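Local coordinates for putative NADH-flavin reductase (Lactobacillus casei ATCC 334, PDB 3H2S), which binds NADPH in a Rossmann-type fold and is probably an oxidoreductase, perhaps an NAD(P)H-dependent flavin reductase, at residues V151-I156 and A205-I210. Sequence-based numbering, arbitrary orientation.
Sequences VNWIGI and AIRDRI
Gly155 and Arg209 form a parallel bridge where the turn 205-208 opens into strand 209-214. Gly155 N donates to Asp208 O (3.0 Å) and Gly155 O accepts from Ile210 N (2.9 Å), the alternation of parallel sheet. Before the strands pair, Arg207 N, within the type II turn, gives Trp153 O a short, nearly straight hydrogen bond (2.7 Å, 173°).

The aromatic contact lies beside this bond. Trp153 CG sits between its backbone N and carbonyl carbon (chi1 61°), and the indole lies over the turn, with Arg207 CA 3.6 Å from the centroid of the six-membered ring in a CH-pi contact over the face. The Arg207 side chain runs on past Trp153 NE1, which is hydrogen-bonded to Asn148 O, and Arg207 NE makes a weak hydrogen bond to Val151 O (3.2 Å).

On the side of the strand opposite the indole, Ile154 CG2 meets Ala205 CB and Ile154 CG1 meets Ile206 CG1 in the turn; farther on, Ile156 and Ile210 lie side by side, CG1 to CG1 (3.9 Å).

Helix 189-201 packs on Ile154, Ile156 and Ile210, and strand 99-103 flanks 153-158 on its other edge; the contact joins strand 209-214 to the parallel Rossmann sheet, with antiparallel 170-173 beyond.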
ATOM      1  N   VAL A 151      10.229   6.672  -6.093  1.00 11.80           N
ATOM      2  CA  VAL A 151      10.519   5.325  -6.545  1.00  9.90           C
ATOM      3  C   VAL A 151      10.418   5.323  -8.057  1.00  9.23           C
ATOM      4  O   VAL A 151       9.604   6.075  -8.629  1.00 11.38           O
ATOM      5  CB  VAL A 151       9.508   4.303  -5.927  1.00 11.98           C
ATOM      6  CG1 VAL A 151       9.540   2.965  -6.671  1.00 11.17           C
ATOM      7  CG2 VAL A 151       9.843   4.085  -4.440  1.00 14.83           C
ATOM      8  N   ASN A 152      11.265   4.534  -8.725  1.00  9.13           N
ATOM      9  CA  ASN A 152      11.263   4.532 -10.196  1.00  9.66           C
ATOM     10  C   ASN A 152      10.224   3.574 -10.789  1.00 10.17           C
ATOM     11  O   ASN A 152      10.573   2.576 -11.434  1.00 11.43           O
ATOM     12  CB  ASN A 152      12.659   4.244 -10.772  1.00 10.62           C
ATOM     13  CG  ASN A 152      13.631   5.387 -10.531  1.00 11.61           C
ATOM     14  OD1 ASN A 152      13.244   6.559 -10.517  1.00 10.26           O
ATOM     15  ND2 ASN A 152      14.900   5.050 -10.344  1.00 16.39           N
ATOM     16  N   TRP A 153       8.955   3.841 -10.512  1.00  8.08           N
ATOM     17  CA  TRP A 153       7.886   2.982 -11.016  1.00  8.36           C
ATOM     18  C   TRP A 153       7.379   3.484 -12.358  1.00  9.29           C
ATOM     19  O   TRP A 153       7.608   4.636 -12.724  1.00 10.21           O
ATOM     20  CB  TRP A 153       6.738   2.868 -10.004  1.00  9.11           C
ATOM     21  CG  TRP A 153       6.066   4.171  -9.676  1.00 10.37           C
ATOM     22  CD1 TRP A 153       6.338   4.992  -8.614  1.00  9.40           C
ATOM     23  CD2 TRP A 153       5.054   4.837 -10.446  1.00 10.01           C
ATOM     24  NE1 TRP A 153       5.522   6.093  -8.651  1.00  9.29           N
ATOM     25  CE2 TRP A 153       4.705   6.007  -9.749  1.00 12.61           C
ATOM     26  CE3 TRP A 153       4.304   4.482 -11.581  1.00 11.95           C
ATOM     27  CZ2 TRP A 153       3.720   6.878 -10.207  1.00 14.61           C
ATOM     28  CZ3 TRP A 153       3.318   5.350 -12.022  1.00 11.72           C
ATOM     29  CH2 TRP A 153       3.026   6.516 -11.328  1.00 10.33           C
ATOM     30  N   ILE A 154       6.830   2.566 -13.147  1.00  7.58           N
ATOM     31  CA  ILE A 154       6.234   2.890 -14.427  1.00  9.70           C
ATOM     32  C   ILE A 154       4.940   2.076 -14.550  1.00  8.67           C
ATOM     33  O   ILE A 154       4.923   0.877 -14.279  1.00  8.81           O
ATOM     34  CB  ILE A 154       7.164   2.526 -15.601  1.00  9.51           C
ATOM     35  CG1 ILE A 154       8.473   3.320 -15.551  1.00 11.32           C
ATOM     36  CG2 ILE A 154       6.463   2.765 -16.947  1.00 10.92           C
ATOM     37  CD1 ILE A 154       9.561   2.718 -16.441  1.00 14.69           C
ATOM     38  N   GLY A 155       3.835   2.747 -14.870  1.00  8.58           N
ATOM     39  CA  GLY A 155       2.574   2.045 -15.084  1.00  7.89           C
ATOM     40  C   GLY A 155       2.239   1.902 -16.558  1.00  8.58           C
ATOM     41  O   GLY A 155       2.424   2.840 -17.348  1.00 10.39           O
ATOM     42  N   ILE A 156       1.831   0.697 -16.953  1.00  9.12           N
ATOM     43  CA  ILE A 156       1.359   0.466 -18.306  1.00 10.25           C
ATOM     44  C   ILE A 156       0.022  -0.273 -18.287  1.00  9.91           C
ATOM     45  O   ILE A 156      -0.091  -1.400 -17.769  1.00  9.12           O
ATOM     46  CB  ILE A 156       2.361  -0.360 -19.147  1.00 10.64           C
ATOM     47  CG1 ILE A 156       3.748   0.278 -19.124  1.00 10.96           C
ATOM     48  CG2 ILE A 156       1.851  -0.498 -20.580  1.00 11.42           C
ATOM     49  CD1 ILE A 156       4.804  -0.526 -19.877  1.00 15.59           C
ATOM     50  N   ALA A 205       8.603   6.891 -19.238  1.00 16.10           N
ATOM     51  CA  ALA A 205       7.349   7.031 -18.497  1.00 11.28           C
ATOM     52  C   ALA A 205       7.533   6.796 -16.992  1.00 12.25           C
ATOM     53  O   ALA A 205       6.583   6.406 -16.302  1.00 11.09           O
ATOM     54  CB  ALA A 205       6.315   6.079 -19.055  1.00 13.38           C
ATOM     55  N   ILE A 206       8.725   7.101 -16.473  1.00 11.10           N
ATOM     56  CA  ILE A 206       8.968   6.975 -15.038  1.00 14.22           C
ATOM     57  C   ILE A 206       7.997   7.864 -14.234  1.00 11.82           C
ATOM     58  O   ILE A 206       7.767   9.028 -14.582  1.00 11.41           O
ATOM     59  CB  ILE A 206      10.433   7.280 -14.662  1.00 16.11           C
ATOM     60  CG1 ILE A 206      11.338   6.109 -15.079  1.00 20.21           C
ATOM     61  CG2 ILE A 206      10.558   7.531 -13.149  1.00 19.32           C
ATOM     62  CD1 ILE A 206      12.832   6.402 -15.008  1.00 22.23           C
ATOM     63  N   ARG A 207       7.312   7.247 -13.279  1.00  8.77           N
ATOM     64  CA  ARG A 207       6.321   7.930 -12.439  1.00 10.37           C
ATOM     65  C   ARG A 207       5.159   8.454 -13.271  1.00 13.79           C
ATOM     66  O   ARG A 207       4.522   9.452 -12.931  1.00 14.67           O
ATOM     67  CB  ARG A 207       6.971   9.053 -11.615  1.00 12.39           C
ATOM     68  CG  ARG A 207       7.882   8.569 -10.479  1.00 16.51           C
ATOM     69  CD  ARG A 207       8.864   9.688 -10.057  1.00 16.88           C
ATOM     70  NE  ARG A 207      10.097   9.131  -9.519  1.00 33.59           N
ATOM     71  CZ  ARG A 207      11.300   9.318 -10.043  1.00 36.87           C
ATOM     72  NH1 ARG A 207      11.469  10.163 -11.051  1.00 27.05           N
ATOM     73  NH2 ARG A 207      12.354   8.743  -9.483  1.00 46.41           N
ATOM     74  N   ASP A 208       4.860   7.743 -14.348  1.00 14.30           N
ATOM     75  CA  ASP A 208       3.737   8.087 -15.203  1.00 14.85           C
ATOM     76  C   ASP A 208       3.062   6.786 -15.617  1.00 13.17           C
ATOM     77  O   ASP A 208       3.594   5.699 -15.399  1.00 10.65           O
ATOM     78  CB  ASP A 208       4.233   8.848 -16.433  1.00 16.21           C
ATOM     79  CG  ASP A 208       3.163   9.732 -17.056  1.00 21.97           C
ATOM     80  OD1 ASP A 208       1.975   9.605 -16.686  1.00 20.17           O
ATOM     81  OD2 ASP A 208       3.504  10.500 -17.978  1.00 23.18           O
ATOM     82  N   ARG A 209       1.882   6.904 -16.207  1.00 12.63           N
ATOM     83  CA  ARG A 209       1.183   5.758 -16.763  1.00 13.26           C
ATOM     84  C   ARG A 209       0.993   5.971 -18.257  1.00 11.15           C
ATOM     85  O   ARG A 209       0.632   7.060 -18.686  1.00 11.25           O
ATOM     86  CB  ARG A 209      -0.176   5.590 -16.090  1.00  9.57           C
ATOM     87  CG  ARG A 209      -0.915   4.332 -16.528  1.00 11.23           C
ATOM     88  CD  ARG A 209      -1.856   4.577 -17.687  1.00 10.75           C
ATOM     89  NE  ARG A 209      -2.911   5.519 -17.331  1.00 10.10           N
ATOM     90  CZ  ARG A 209      -4.042   5.174 -16.726  1.00  9.40           C
ATOM     91  NH1 ARG A 209      -4.292   3.892 -16.470  1.00  8.00           N
ATOM     92  NH2 ARG A 209      -4.927   6.108 -16.371  1.00 13.99           N
ATOM     93  N   ILE A 210       1.319   4.952 -19.045  1.00 12.39           N
ATOM     94  CA  ILE A 210       0.957   4.932 -20.453  1.00 10.29           C
ATOM     95  C   ILE A 210      -0.011   3.788 -20.774  1.00 10.84           C
ATOM     96  O   ILE A 210      -0.226   2.904 -19.953  1.00 12.13           O
ATOM     97  CB  ILE A 210       2.199   4.864 -21.351  1.00  8.53           C
ATOM     98  CG1 ILE A 210       3.050   3.632 -21.010  1.00  9.60           C
ATOM     99  CG2 ILE A 210       3.018   6.174 -21.224  1.00 10.84           C
ATOM    100  CD1 ILE A 210       4.138   3.314 -22.056  1.00 11.23           C
TER